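Local coordinates for protein archease, possible chaperone (Thermotoga maritima, PDB 1J5U) that probably activates the tRNA-splicing ligase RtcB by promoting its guanylylation, and binds a calcium ion, at residues I17-A21 / V132-T136; I23-I27 / I42-E46. Numbering follows the deposited sequence.

Contact 1 of 2, residues I17-A21 / V132-T136; sequences IEHTA and VVFDT. With CA (calcium ion), chain B.
The loop 17-21, extended through His19 and bent at Thr20 (phi/psi -102/-15), meets the end of strand 127-135, with Thr20 CA 4.6 Å from Asp135 CA. No direct hydrogen bond joins them; a calcium ion does. Val133, extended and with chi1 t, points its CA-to-CB bond toward the loop, and its CG1 lies 3.5 Å from Ala21 CB. The CA-to-CB bond of Phe134 points away. Asp135, phi/psi -102/132 and chi1 t, places OD1 2.4 Å from the calcium ion and 3.1 Å from His19 O; Thr20 O lies 3.2 Å from Asp135 CA. Thr136 binds through OXT and His19 through its main-chain O, each 2.5 Å from calcium, while the imidazole leads away. Waters 1, 2 and 3 stand 2.8-2.9 Å from the ion; water 1 also accepts from His19 N (3.2 Å). Asp22 completes a seven-ligand calcium site that uses the C-terminal carboxylate. Strand 127-135 runs between strands 23-29 and 113-124, with Phe134 packing on Ile42 of helix 32-47.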
ATOM      1  N   ILE A  17      10.555  -9.921  19.801  1.00 25.25           N
ATOM      2  CA  ILE A  17       9.187  -9.436  19.949  1.00 28.46           C
ATOM      3  C   ILE A  17       8.574  -9.393  18.557  1.00 28.74           C
ATOM      4  O   ILE A  17       9.244  -9.034  17.608  1.00 26.32           O
ATOM      5  CB  ILE A  17       9.122  -7.997  20.570  1.00 31.59           C
ATOM      6  CG1 ILE A  17      10.334  -7.164  20.152  1.00 34.05           C
ATOM      7  CG2 ILE A  17       9.076  -8.068  22.096  1.00 32.64           C
ATOM      8  CD1 ILE A  17      10.317  -6.696  18.718  1.00 37.24           C
ATOM      9  N   GLU A  18       7.318  -9.799  18.432  1.00 30.95           N
ATOM     10  CA  GLU A  18       6.640  -9.745  17.144  1.00 32.72           C
ATOM     11  C   GLU A  18       5.668  -8.561  17.190  1.00 31.04           C
ATOM     12  O   GLU A  18       5.014  -8.324  18.211  1.00 29.71           O
ATOM     13  CB  GLU A  18       5.853 -11.027  16.890  1.00 36.84           C
ATOM     14  CG  GLU A  18       6.693 -12.279  16.730  1.00 42.19           C
ATOM     15  CD  GLU A  18       5.832 -13.492  16.452  1.00 45.33           C
ATOM     16  OE1 GLU A  18       4.858 -13.704  17.209  1.00 48.96           O
ATOM     17  OE2 GLU A  18       6.121 -14.233  15.482  1.00 46.90           O
ATOM     18  N   HIS A  19       5.581  -7.810  16.103  1.00 29.18           N
ATOM     19  CA  HIS A  19       4.662  -6.664  16.047  1.00 28.13           C
ATOM     20  C   HIS A  19       3.916  -6.719  14.722  1.00 26.56           C
ATOM     21  O   HIS A  19       4.418  -7.290  13.784  1.00 27.68           O
ATOM     22  CB  HIS A  19       5.432  -5.343  16.051  1.00 28.35           C
ATOM     23  CG  HIS A  19       6.197  -5.067  17.308  1.00 30.38           C
ATOM     24  ND1 HIS A  19       5.776  -4.751  18.556  1.00 29.84           N
ATOM     25  CD2 HIS A  19       7.573  -4.969  17.332  1.00 32.41           C
ATOM     26  CE1 HIS A  19       6.893  -4.453  19.299  1.00 29.32           C
ATOM     27  NE2 HIS A  19       7.963  -4.593  18.540  1.00 30.94           N
ATOM     28  N   THR A  20       2.714  -6.165  14.640  1.00 26.66           N
ATOM     29  CA  THR A  20       2.065  -6.105  13.334  1.00 25.94           C
ATOM     30  C   THR A  20       2.296  -4.651  12.909  1.00 25.49           C
ATOM     31  O   THR A  20       2.149  -4.294  11.736  1.00 25.24           O
ATOM     32  CB  THR A  20       0.562  -6.442  13.382  1.00 26.09           C
ATOM     33  OG1 THR A  20      -0.040  -5.815  14.519  1.00 28.27           O
ATOM     34  CG2 THR A  20       0.363  -7.970  13.456  1.00 27.88           C
ATOM     35  N   ALA A  21       2.676  -3.813  13.872  1.00 23.52           N
ATOM     36  CA  ALA A  21       2.984  -2.414  13.567  1.00 23.49           C
ATOM     37  C   ALA A  21       4.495  -2.293  13.435  1.00 21.76           C
ATOM     38  O   ALA A  21       5.204  -1.989  14.404  1.00 22.36           O
ATOM     39  CB  ALA A  21       2.453  -1.482  14.675  1.00 22.96           C
ATOM     40  N   VAL A 132      -0.195   5.280   7.880  1.00 14.92           N
ATOM     41  CA  VAL A 132      -0.401   3.947   7.344  1.00 15.27           C
ATOM     42  C   VAL A 132       0.680   3.128   8.019  1.00 16.45           C
ATOM     43  O   VAL A 132       1.878   3.495   8.001  1.00 14.84           O
ATOM     44  CB  VAL A 132      -0.252   3.845   5.795  1.00 14.34           C
ATOM     45  CG1 VAL A 132      -1.523   4.398   5.124  1.00 14.64           C
ATOM     46  CG2 VAL A 132       0.992   4.598   5.315  1.00 14.72           C
ATOM     47  N   VAL A 133       0.256   2.032   8.630  1.00 14.58           N
ATOM     48  CA  VAL A 133       1.179   1.164   9.353  1.00 14.61           C
ATOM     49  C   VAL A 133       1.184  -0.217   8.731  1.00 15.29           C
ATOM     50  O   VAL A 133       0.123  -0.854   8.570  1.00 15.03           O
ATOM     51  CB  VAL A 133       0.772   1.079  10.841  1.00 13.71           C
ATOM     52  CG1 VAL A 133       1.632   0.026  11.582  1.00 14.47           C
ATOM     53  CG2 VAL A 133       0.927   2.453  11.483  1.00 13.01           C
ATOM     54  N   PHE A 134       2.380  -0.663   8.365  1.00 15.12           N
ATOM     55  CA  PHE A 134       2.552  -1.953   7.735  1.00 15.83           C
ATOM     56  C   PHE A 134       3.246  -2.967   8.628  1.00 18.95           C
ATOM     57  O   PHE A 134       4.035  -2.627   9.523  1.00 17.09           O
ATOM     58  CB  PHE A 134       3.367  -1.824   6.443  1.00 16.41           C
ATOM     59  CG  PHE A 134       2.754  -0.909   5.432  1.00 17.20           C
ATOM     60  CD1 PHE A 134       2.959   0.469   5.512  1.00 17.10           C
ATOM     61  CD2 PHE A 134       1.981  -1.426   4.395  1.00 18.24           C
ATOM     62  CE1 PHE A 134       2.404   1.324   4.563  1.00 18.98           C
ATOM     63  CE2 PHE A 134       1.419  -0.583   3.432  1.00 19.16           C
ATOM     64  CZ  PHE A 134       1.632   0.793   3.516  1.00 18.20           C
ATOM     65  N   ASP A 135       2.938  -4.222   8.336  1.00 20.09           N
ATOM     66  CA  ASP A 135       3.478  -5.372   9.027  1.00 20.44           C
ATOM     67  C   ASP A 135       4.577  -5.953   8.122  1.00 21.85           C
ATOM     68  O   ASP A 135       4.379  -6.092   6.918  1.00 20.12           O
ATOM     69  CB  ASP A 135       2.336  -6.376   9.257  1.00 21.24           C
ATOM     70  CG  ASP A 135       2.799  -7.642   9.947  1.00 25.68           C
ATOM     71  OD1 ASP A 135       3.758  -7.552  10.716  1.00 23.81           O
ATOM     72  OD2 ASP A 135       2.204  -8.711   9.732  1.00 26.20           O
ATOM     73  N   THR A 136       5.751  -6.238   8.687  1.00 22.19           N
ATOM     74  CA  THR A 136       6.841  -6.829   7.914  1.00 22.07           C
ATOM     75  C   THR A 136       7.298  -8.123   8.591  1.00 22.64           C
ATOM     76  O   THR A 136       8.190  -8.801   8.049  1.00 24.29           O
ATOM     77  CB  THR A 136       8.069  -5.884   7.777  1.00 21.06           C
ATOM     78  OG1 THR A 136       8.594  -5.586   9.075  1.00 21.76           O
ATOM     79  CG2 THR A 136       7.678  -4.570   7.093  1.00 20.75           C
ATOM     80  OXT THR A 136       6.741  -8.454   9.643  1.00 22.60           O
TER
HETATM   81 CA    CA B 301       5.711  -8.254  11.928  1.00 26.20          CA
HETATM   82  O   HOH W   1       7.696  -7.545  13.694  1.00 31.84           O
HETATM   83  O   HOH W   2       7.891 -10.130  11.852  1.00 45.68           O
HETATM   84  O   HOH W   3       4.990 -10.252  13.743  1.00 37.84           O

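Contact 2 of 2, residues I23-I27 / I42-E46; sequences IAYEI and ILLEE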
ATOM      1  N   ILE A  23       6.374  -0.703  10.338  1.00 20.01           N
ATOM      2  CA  ILE A  23       6.844   0.526   9.728  1.00 20.96           C
ATOM      3  C   ILE A  23       5.656   1.426   9.504  1.00 20.57           C
ATOM      4  O   ILE A  23       4.547   0.950   9.229  1.00 19.60           O
ATOM      5  CB  ILE A  23       7.598   0.295   8.382  1.00 24.36           C
ATOM      6  CG1 ILE A  23       6.655  -0.237   7.312  1.00 24.66           C
ATOM      7  CG2 ILE A  23       8.754  -0.697   8.585  1.00 25.42           C
ATOM      8  CD1 ILE A  23       7.358  -0.373   5.938  1.00 26.35           C
ATOM      9  N   ALA A  24       5.890   2.731   9.635  1.00 17.56           N
ATOM     10  CA  ALA A  24       4.824   3.703   9.513  1.00 15.39           C
ATOM     11  C   ALA A  24       5.168   4.899   8.652  1.00 16.56           C
ATOM     12  O   ALA A  24       6.304   5.357   8.642  1.00 15.03           O
ATOM     13  CB  ALA A  24       4.432   4.192  10.902  1.00 16.13           C
ATOM     14  N   TYR A  25       4.166   5.396   7.928  1.00 15.30           N
ATOM     15  CA  TYR A  25       4.329   6.587   7.117  1.00 15.37           C
ATOM     16  C   TYR A  25       3.098   7.441   7.284  1.00 14.89           C
ATOM     17  O   TYR A  25       2.016   6.945   7.613  1.00 15.34           O
ATOM     18  CB  TYR A  25       4.430   6.281   5.615  1.00 14.79           C
ATOM     19  CG  TYR A  25       5.551   5.372   5.204  1.00 16.22           C
ATOM     20  CD1 TYR A  25       5.505   4.021   5.501  1.00 18.89           C
ATOM     21  CD2 TYR A  25       6.660   5.862   4.495  1.00 17.36           C
ATOM     22  CE1 TYR A  25       6.513   3.175   5.114  1.00 21.01           C
ATOM     23  CE2 TYR A  25       7.683   5.010   4.105  1.00 19.60           C
ATOM     24  CZ  TYR A  25       7.597   3.667   4.424  1.00 19.62           C
ATOM     25  OH  TYR A  25       8.615   2.789   4.100  1.00 25.43           O
ATOM     26  N   GLU A  26       3.270   8.733   7.044  1.00 14.21           N
ATOM     27  CA  GLU A  26       2.156   9.640   7.036  1.00 13.86           C
ATOM     28  C   GLU A  26       2.030   9.936   5.546  1.00 13.31           C
ATOM     29  O   GLU A  26       3.001  10.362   4.922  1.00 14.74           O
ATOM     30  CB  GLU A  26       2.472  10.931   7.777  1.00 15.87           C
ATOM     31  CG  GLU A  26       1.289  11.896   7.838  1.00 20.36           C
ATOM     32  CD  GLU A  26       0.159  11.393   8.742  1.00 24.38           C
ATOM     33  OE1 GLU A  26       0.452  10.609   9.681  1.00 25.97           O
ATOM     34  OE2 GLU A  26      -1.011  11.796   8.529  1.00 24.78           O
ATOM     35  N   ILE A  27       0.862   9.671   4.962  1.00 13.70           N
ATOM     36  CA  ILE A  27       0.655   9.965   3.554  1.00 14.30           C
ATOM     37  C   ILE A  27      -0.341  11.113   3.448  1.00 14.23           C
ATOM     38  O   ILE A  27      -1.248  11.263   4.273  1.00 15.26           O
ATOM     39  CB  ILE A  27       0.145   8.732   2.751  1.00 13.62           C
ATOM     40  CG1 ILE A  27      -1.124   8.156   3.400  1.00 13.84           C
ATOM     41  CG2 ILE A  27       1.249   7.696   2.639  1.00 13.18           C
ATOM     42  CD1 ILE A  27      -1.760   7.020   2.605  1.00 13.14           C
ATOM     43  N   ILE A  42       4.997   3.858  -1.604  1.00 13.98           N
ATOM     44  CA  ILE A  42       5.614   3.227  -0.442  1.00 14.11           C
ATOM     45  C   ILE A  42       5.989   1.768  -0.725  1.00 15.87           C
ATOM     46  O   ILE A  42       7.121   1.346  -0.444  1.00 13.79           O
ATOM     47  CB  ILE A  42       4.666   3.282   0.801  1.00 14.45           C
ATOM     48  CG1 ILE A  42       4.531   4.736   1.302  1.00 12.29           C
ATOM     49  CG2 ILE A  42       5.207   2.367   1.924  1.00 16.34           C
ATOM     50  CD1 ILE A  42       3.541   4.910   2.454  1.00 12.43           C
ATOM     51  N   LEU A  43       5.042   1.006  -1.287  1.00 14.29           N
ATOM     52  CA  LEU A  43       5.268  -0.401  -1.612  1.00 15.81           C
ATOM     53  C   LEU A  43       6.466  -0.612  -2.553  1.00 16.93           C
ATOM     54  O   LEU A  43       7.325  -1.472  -2.303  1.00 19.84           O
ATOM     55  CB  LEU A  43       3.981  -1.025  -2.231  1.00 13.97           C
ATOM     56  CG  LEU A  43       2.752  -1.149  -1.311  1.00 14.41           C
ATOM     57  CD1 LEU A  43       1.577  -1.762  -2.097  1.00 17.12           C
ATOM     58  CD2 LEU A  43       3.087  -2.040  -0.089  1.00 16.61           C
ATOM     59  N   LEU A  44       6.534   0.176  -3.619  1.00 18.16           N
ATOM     60  CA  LEU A  44       7.624   0.086  -4.601  1.00 18.77           C
ATOM     61  C   LEU A  44       8.983   0.488  -4.008  1.00 21.91           C
ATOM     62  O   LEU A  44      10.008  -0.166  -4.239  1.00 21.02           O
ATOM     63  CB  LEU A  44       7.337   1.009  -5.785  1.00 20.93           C
ATOM     64  CG  LEU A  44       6.072   0.674  -6.583  1.00 23.08           C
ATOM     65  CD1 LEU A  44       5.855   1.699  -7.691  1.00 22.47           C
ATOM     66  CD2 LEU A  44       6.224  -0.717  -7.158  1.00 22.78           C
ATOM     67  N   GLU A  45       8.973   1.574  -3.255  1.00 20.39           N
ATOM     68  CA  GLU A  45      10.186   2.092  -2.633  1.00 23.89           C
ATOM     69  C   GLU A  45      10.697   1.193  -1.510  1.00 23.59           C
ATOM     70  O   GLU A  45      11.874   0.832  -1.483  1.00 23.40           O
ATOM     71  CB  GLU A  45       9.910   3.500  -2.099  1.00 25.26           C
ATOM     72  CG  GLU A  45      10.897   3.999  -1.047  1.00 29.61           C
ATOM     73  CD  GLU A  45      10.366   5.232  -0.326  1.00 30.79           C
ATOM     74  OE1 GLU A  45      10.043   6.218  -1.017  1.00 30.48           O
ATOM     75  OE2 GLU A  45      10.267   5.207   0.922  1.00 32.17           O
ATOM     76  N   GLU A  46       9.804   0.819  -0.599  1.00 22.12           N
ATOM     77  CA  GLU A  46      10.167  -0.010   0.539  1.00 23.06           C
ATOM     78  C   GLU A  46      10.670  -1.384   0.104  1.00 23.84           C
ATOM     79  O   GLU A  46      11.635  -1.927   0.672  1.00 21.90           O
ATOM     80  CB  GLU A  46       8.949  -0.129   1.468  1.00 25.81           C
ATOM     81  CG  GLU A  46       9.153  -0.914   2.735  1.00 31.44           C
ATOM     82  CD  GLU A  46      10.297  -0.390   3.569  1.00 32.80           C
ATOM     83  OE1 GLU A  46      10.456   0.843   3.686  1.00 35.75           O
ATOM     84  OE2 GLU A  46      11.031  -1.222   4.117  1.00 35.82           O
TER
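Tyr25 and Ile42 bury the most surface here, 86 and 80 Å², and Glu46 follows with 44 Å². Strand 23-27 and helix segment 42-46 run at 136° to each other, with their axes 11.8 Å apart at closest approach, so the helix crosses the strand obliquely and in a broadly antiparallel sense. The gap is spanned by side chains: CA atoms come no nearer than 8.4 Å, between Tyr25 and Ile42.

Ile42 is the helix's main apolar contribution. Its CD1 reaches 3.4 Å from Tyr25 CG and 3.6 Å from Ile27 CG2, touching two strand residues that both point toward the helix. Its CG2 sits 3.9 Å from the centroid of the Tyr25 ring and 24° off the ring normal, which is a CH-pi contact over the face.

The phenol extends along the helix to Glu46, one turn after Ile42, as the backbone bond from Glu46 N to Ile42 O (2.7 Å) confirms. Tyr25 OH approaches Glu46 OE1 to 2.7 Å, near the ring plane, but the angle is too poor to call this a hydrogen bond. The aliphatic part of Glu46 is used as well, its CG lying 3.7 Å from Ile23 CD1. Its OE2 makes a weak hydrogen bond to Thr109.

Ala24 and Glu26 point away, as expected of a strand with one face on a helix. The arrangement is helix-on-sheet packing in an alpha+beta fold: helix 32-47 covers one face of an antiparallel sheet, and strand 23-29, this helix and strands 113-124 and 127-135 follow the strand-helix-strand-strand order of the SHS2 clan, to which the archease family belongs.

Overall arrangement
Contacts 1 and 2 lie 12 Å apart, centre to centre, and share one sheet, because strands 23-29 and 127-135 are antiparallel neighbours. The evidence is a pair of probable hydrogen bonds, Val132 N to Tyr25 O and Phe134 N to Ile23 O, both 2.8 Å. Apolar packing joins them too: Val132 CG1 is 3.6 Å from Ile27 CD1, and Val132 CG2 is 3.8 Å from Ile42 CD1. The calcium ion belongs to contact 1; the nearest side-chain atom of Ile23 is about 9 Å from the ion, and the protein ligands are His19, Asp22, Asp135 and Thr136, none of them in contact 2. Asp22 falls between segments 17-21 and 23-27, linking the metal site to the helix-covered strand.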